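Local coordinates for surface protein SPB1 (Streptococcus agalactiae, PDB 4UZG) that forms the backbone of the group B streptococcus type 2b pilus, its subunits probably being joined by sortase into a covalent fibre, at residues V17-T22 and V125-V130; V49-E54 and V130-A135. All coordinates share one frame; numbering follows the deposited sequence.

Contact 1 (V17-T22 and V125-V130)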
loop_
_atom_site.group_PDB
_atom_site.type_symbol
_atom_site.label_atom_id
_atom_site.label_comp_id
_atom_site.label_asym_id
_atom_site.label_seq_id
_atom_site.Cartn_x
_atom_site.Cartn_y
_atom_site.Cartn_z
ATOM N N VAL A 17 -1.238 3.144 -5.122
ATOM C CA VAL A 17 -1.507 1.723 -5.100
ATOM C C VAL A 17 -2.451 1.416 -6.252
ATOM O O VAL A 17 -3.527 1.996 -6.337
ATOM C CB VAL A 17 -2.189 1.328 -3.773
ATOM C CG1 VAL A 17 -2.520 -0.155 -3.762
ATOM C CG2 VAL A 17 -1.314 1.703 -2.570
ATOM N N LYS A 18 -2.046 0.540 -7.175
ATOM C CA LYS A 18 -2.961 0.110 -8.237
ATOM C C LYS A 18 -3.544 -1.232 -7.882
ATOM O O LYS A 18 -2.817 -2.220 -7.682
ATOM C CB LYS A 18 -2.314 0.043 -9.613
ATOM C CG LYS A 18 -3.379 -0.198 -10.668
ATOM C CD LYS A 18 -2.917 0.106 -12.081
ATOM C CE LYS A 18 -4.101 0.359 -13.018
ATOM N NZ LYS A 18 -4.844 1.599 -12.640
ATOM N N TYR A 19 -4.866 -1.229 -7.776
ATOM C CA TYR A 19 -5.654 -2.404 -7.465
ATOM C C TYR A 19 -6.264 -3.011 -8.723
ATOM O O TYR A 19 -6.656 -2.284 -9.643
ATOM C CB TYR A 19 -6.823 -1.999 -6.585
ATOM C CG TYR A 19 -6.497 -1.554 -5.173
ATOM C CD1 TYR A 19 -6.452 -2.469 -4.145
ATOM C CD2 TYR A 19 -6.294 -0.224 -4.858
ATOM C CE1 TYR A 19 -6.243 -2.086 -2.834
ATOM C CE2 TYR A 19 -6.067 0.181 -3.541
ATOM C CZ TYR A 19 -6.045 -0.746 -2.531
ATOM O OH TYR A 19 -5.866 -0.294 -1.247
ATOM N N THR A 20 -6.383 -4.334 -8.728
ATOM C CA THR A 20 -7.066 -5.063 -9.777
ATOM C C THR A 20 -8.053 -6.048 -9.158
ATOM O O THR A 20 -7.664 -6.861 -8.319
ATOM C CB THR A 20 -6.078 -5.832 -10.679
ATOM O OG1 THR A 20 -5.135 -4.905 -11.232
ATOM C CG2 THR A 20 -6.802 -6.513 -11.830
ATOM N N ILE A 21 -9.313 -5.950 -9.575
ATOM C CA ILE A 21 -10.347 -6.908 -9.195
ATOM C C ILE A 21 -10.654 -7.725 -10.444
ATOM O O ILE A 21 -10.954 -7.156 -11.494
ATOM C CB ILE A 21 -11.633 -6.200 -8.748
ATOM C CG1 ILE A 21 -11.372 -5.315 -7.531
ATOM C CG2 ILE A 21 -12.722 -7.238 -8.476
ATOM C CD1 ILE A 21 -12.484 -4.291 -7.314
ATOM N N THR A 22 -10.599 -9.040 -10.342
ATOM C CA THR A 22 -10.812 -9.954 -11.473
ATOM C C THR A 22 -11.907 -10.955 -11.096
ATOM O O THR A 22 -11.837 -11.559 -10.011
ATOM C CB THR A 22 -9.468 -10.700 -11.840
ATOM O OG1 THR A 22 -8.440 -9.731 -12.136
ATOM C CG2 THR A 22 -9.629 -11.641 -13.021
ATOM N N VAL A 125 -11.789 -4.865 -13.052
ATOM C CA VAL A 125 -11.830 -3.470 -12.646
ATOM C C VAL A 125 -10.460 -3.120 -12.089
ATOM O O VAL A 125 -10.017 -3.719 -11.111
ATOM C CB VAL A 125 -12.915 -3.202 -11.578
ATOM C CG1 VAL A 125 -12.879 -1.742 -11.105
ATOM C CG2 VAL A 125 -14.302 -3.567 -12.085
ATOM N N THR A 126 -9.800 -2.146 -12.692
ATOM C CA THR A 126 -8.597 -1.597 -12.109
ATOM C C THR A 126 -8.911 -0.204 -11.591
ATOM O O THR A 126 -9.746 0.515 -12.146
ATOM C CB THR A 126 -7.447 -1.529 -13.099
ATOM O OG1 THR A 126 -7.754 -0.622 -14.155
ATOM C CG2 THR A 126 -7.119 -2.880 -13.660
ATOM N N TYR A 127 -8.249 0.188 -10.501
ATOM C CA TYR A 127 -8.425 1.515 -9.938
ATOM C C TYR A 127 -7.222 1.792 -9.045
ATOM O O TYR A 127 -6.411 0.896 -8.801
ATOM C CB TYR A 127 -9.753 1.623 -9.154
ATOM C CG TYR A 127 -9.788 0.833 -7.856
ATOM C CD1 TYR A 127 -10.136 -0.504 -7.823
ATOM C CD2 TYR A 127 -9.437 1.439 -6.664
ATOM C CE1 TYR A 127 -10.138 -1.215 -6.630
ATOM C CE2 TYR A 127 -9.437 0.732 -5.460
ATOM C CZ TYR A 127 -9.789 -0.589 -5.468
ATOM O OH TYR A 127 -9.802 -1.333 -4.291
ATOM N N THR A 128 -7.105 3.022 -8.565
ATOM C CA THR A 128 -5.993 3.369 -7.709
ATOM C C THR A 128 -6.451 4.013 -6.403
ATOM O O THR A 128 -7.581 4.505 -6.270
ATOM C CB THR A 128 -4.992 4.303 -8.417
ATOM O OG1 THR A 128 -5.678 5.509 -8.739
ATOM C CG2 THR A 128 -4.419 3.671 -9.664
ATOM N N GLY A 129 -5.535 3.990 -5.441
ATOM C CA GLY A 129 -5.660 4.734 -4.206
ATOM C C GLY A 129 -4.284 5.243 -3.808
ATOM O O GLY A 129 -3.283 4.935 -4.461
ATOM N N VAL A 130 -4.235 6.017 -2.740
ATOM C CA VAL A 130 -2.988 6.585 -2.224
ATOM C C VAL A 130 -2.803 6.163 -0.772
ATOM O O VAL A 130 -3.694 6.347 0.058
ATOM C CB VAL A 130 -2.965 8.120 -2.367
ATOM C CG1 VAL A 130 -1.695 8.701 -1.738
ATOM C CG2 VAL A 130 -3.074 8.535 -3.831
HETATM O O HOH W 1 -7.361 2.036 -13.533
#

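Contact 2 (V49-E54 and V130-A135)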
loop_
_atom_site.group_PDB
_atom_site.type_symbol
_atom_site.label_atom_id
_atom_site.label_comp_id
_atom_site.label_asym_id
_atom_site.label_seq_id
_atom_site.Cartn_x
_atom_site.Cartn_y
_atom_site.Cartn_z
ATOM N N VAL A 49 -5.927 5.623 5.763
ATOM C CA VAL A 49 -5.049 4.484 5.515
ATOM C C VAL A 49 -4.788 4.319 4.019
ATOM O O VAL A 49 -3.629 4.351 3.585
ATOM C CB VAL A 49 -5.619 3.191 6.125
ATOM C CG1 VAL A 49 -4.774 1.982 5.727
ATOM C CG2 VAL A 49 -5.742 3.308 7.646
ATOM N N VAL A 50 -5.833 4.085 3.211
ATOM C CA VAL A 50 -5.696 4.170 1.760
ATOM C C VAL A 50 -6.861 5.001 1.251
ATOM O O VAL A 50 -8.030 4.643 1.459
ATOM C CB VAL A 50 -5.678 2.825 1.022
ATOM C CG1 VAL A 50 -5.428 3.068 -0.471
ATOM C CG2 VAL A 50 -4.636 1.870 1.579
ATOM N N ASP A 51 -6.555 6.118 0.610
ATOM C CA ASP A 51 -7.554 7.052 0.101
ATOM C C ASP A 51 -7.843 6.700 -1.355
ATOM O O ASP A 51 -6.972 6.825 -2.220
ATOM C CB ASP A 51 -6.984 8.471 0.250
ATOM C CG ASP A 51 -7.941 9.562 -0.125
ATOM O OD1 ASP A 51 -8.890 9.282 -0.865
ATOM O OD2 ASP A 51 -7.713 10.721 0.312
ATOM N N LEU A 52 -9.044 6.204 -1.601
ATOM C CA LEU A 52 -9.481 5.866 -2.951
ATOM C C LEU A 52 -9.318 7.054 -3.886
ATOM O O LEU A 52 -9.752 8.165 -3.550
ATOM C CB LEU A 52 -10.969 5.492 -2.906
ATOM C CG LEU A 52 -11.657 5.162 -4.233
ATOM C CD1 LEU A 52 -11.072 3.924 -4.884
ATOM C CD2 LEU A 52 -13.166 5.012 -4.005
ATOM N N ASN A 53 -8.768 6.836 -5.078
ATOM C CA ASN A 53 -8.838 7.843 -6.134
ATOM C C ASN A 53 -10.145 7.685 -6.900
ATOM O O ASN A 53 -10.269 6.846 -7.783
ATOM C CB ASN A 53 -7.652 7.740 -7.098
ATOM C CG ASN A 53 -6.351 8.276 -6.517
ATOM O OD1 ASN A 53 -6.336 9.295 -5.828
ATOM N ND2 ASN A 53 -5.266 7.626 -6.860
ATOM N N GLU A 54 -11.130 8.477 -6.531
ATOM C CA GLU A 54 -12.390 8.420 -7.229
ATOM C C GLU A 54 -12.155 8.713 -8.698
ATOM O O GLU A 54 -11.230 9.447 -9.088
ATOM C CB GLU A 54 -13.427 9.381 -6.622
ATOM C CG GLU A 54 -14.014 8.936 -5.296
ATOM C CD GLU A 54 -13.117 9.104 -4.093
ATOM O OE1 GLU A 54 -12.080 9.815 -4.180
ATOM O OE2 GLU A 54 -13.500 8.537 -3.051
ATOM N N VAL A 130 -4.235 6.017 -2.740
ATOM C CA VAL A 130 -2.988 6.585 -2.224
ATOM C C VAL A 130 -2.803 6.163 -0.772
ATOM O O VAL A 130 -3.694 6.347 0.058
ATOM C CB VAL A 130 -2.965 8.120 -2.367
ATOM C CG1 VAL A 130 -1.695 8.701 -1.738
ATOM C CG2 VAL A 130 -3.074 8.535 -3.831
ATOM N N LEU A 131 -1.654 5.554 -0.466
ATOM C CA LEU A 131 -1.361 5.124 0.888
ATOM C C LEU A 131 -1.153 6.340 1.784
ATOM O O LEU A 131 -0.422 7.266 1.399
ATOM C CB LEU A 131 -0.116 4.226 0.887
ATOM C CG LEU A 131 0.237 3.533 2.205
ATOM C CD1 LEU A 131 -0.854 2.562 2.614
ATOM C CD2 LEU A 131 1.561 2.820 2.089
ATOM N N LYS A 132 -1.735 6.332 2.979
ATOM C CA LYS A 132 -1.660 7.464 3.882
ATOM C C LYS A 132 -1.084 7.049 5.229
ATOM O O LYS A 132 -0.789 5.878 5.467
ATOM C CB LYS A 132 -3.063 8.084 4.054
ATOM C CG LYS A 132 -3.707 8.576 2.774
ATOM C CD LYS A 132 -3.005 9.791 2.175
ATOM C CE LYS A 132 -3.730 10.277 0.922
ATOM N NZ LYS A 132 -3.133 11.487 0.332
ATOM N N SER A 133 -0.918 8.014 6.133
ATOM C CA SER A 133 -0.129 7.796 7.334
ATOM C C SER A 133 -0.714 6.825 8.346
ATOM O O SER A 133 0.004 6.357 9.227
ATOM C CB SER A 133 0.137 9.121 8.032
ATOM O OG SER A 133 -1.055 9.582 8.614
ATOM N N GLY A 134 -2.019 6.543 8.264
ATOM C CA GLY A 134 -2.637 5.630 9.196
ATOM C C GLY A 134 -2.348 4.162 8.959
ATOM O O GLY A 134 -2.685 3.330 9.781
ATOM N N ALA A 135 -1.748 3.831 7.822
ATOM C CA ALA A 135 -1.442 2.444 7.533
ATOM C C ALA A 135 -0.515 1.873 8.599
ATOM O O ALA A 135 0.388 2.552 9.099
ATOM C CB ALA A 135 -0.781 2.345 6.190
HETATM O O HOH W 2 -5.841 12.712 0.135
#

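Contact 1 (V17-T22 and V125-V130)
Tyr19 and Tyr127 face each other across two antiparallel strands, as a hydrogen-bonded pair. Their rings are nearly parallel, with planes at 8°, but slid apart so that they barely overlap. Tyr19 CB lies over the face of the Tyr127 ring, 3.6 Å from its centroid, in a CH-pi contact. In return Tyr127 OH sits over one face of the Tyr19 ring, near CG, while Val17 CG1 covers the opposite face. Tyr127 CG stands between its backbone N and carbonyl carbon (chi1 70°), and the ring comes back toward the Tyr19 strand. Ile21 CD1 reaches the ring edge, 3.9 Å from Tyr127 CE1.

Six backbone hydrogen bonds join the strands, two at each of the pairs Val17-Gly129, Tyr19-Tyr127 and Ile21-Val125. The straightest runs from Ile21 N to Val125 O, 2.8 Å.

Polar side chains occupy the other face. In the conformer given, one of two, Lys18 crosses Thr128 and Thr126, its CE 3.8 Å from Thr126 CB. There a water accepts from Lys18 NZ at 2.7 Å and also bonds Thr126 OG1.

This is regular pairing inside a larger mixed beta sheet. Strand 4-6 flanks strand 16-26, and strand 50-62 flanks strand 121-131. Ile21 packs on strand 146-153, and Phe91 meets the Tyr127 ring edge-to-face.

Contact 2 (V49-E54 and V130-A135)
Asp51 and Val130 form a hydrogen-bonded antiparallel pair, with Asp51 N giving to Val130 O and Val130 N to Asp51 O, both at 2.9 Å. Next to this pair, the side-chain amide of Asn53 borders Val130 CG2. A third bond runs from Lys132 N to Val49 O, 2.8 Å, with the donor 43° out of the carbonyl plane. Leu131 CD1 also lies against this oxygen, at 3.4 Å. Beside it, Val50 CG2 meets Leu131 CD1 in an apolar contact. Val49 uses both branches: CG1 packs on CA and CB of Ala135, and CG2 on the carbonyl of Gly134.

On the face of Asp51 and Val130, the Lys132 chain crosses the aspartate, its CE 3.8 Å from Asp51 CB. The chain bends at chi2 (-68°), turning CD away from the position anti to CA. A water bridges the charged ends, donating to Asp51 OD2 at 2.7 Å and accepting from Lys132 NZ at 3.0 Å. Asp51 OD2 and Lys132 NZ are 4.6 Å apart, and their opposite charges probably still attract.

Here antiparallel pairing ends: strand 121-131 gives way to a type I beta turn from Lys132 to Ala135, closed by a long bond from Ala135 N to Lys132 O.

Further out, Asn53 ND2 bonds Thr128 OG1. Asn89 binds Leu52 N and Val50 O through its side chain. Asn205 OD1 takes the N-H of Ser133 in the turn.

Strand 121-131 serves both contacts, pairing with strand 16-26 in contact 1 and with strand 50-62 in contact 2, and Val130 belongs to both. Contact 1 is the more buried and the more regular, with strand pairing along its length and aromatic rings on its inner face. Contact 2 is partly buried, lies where the pairing runs out into a turn, and combines three backbone bonds with aliphatic packing and no aromatic ring. The water in contact 2 lies between opposite charges; that in contact 1, for the Lys18 conformer given, joins a lysine to a neutral hydroxyl. The contacts touch directly, with Tyr127 CD2 3.5 Å from Leu52 CD1 and the Tyr19 hydroxyl packed on Val50 CG1.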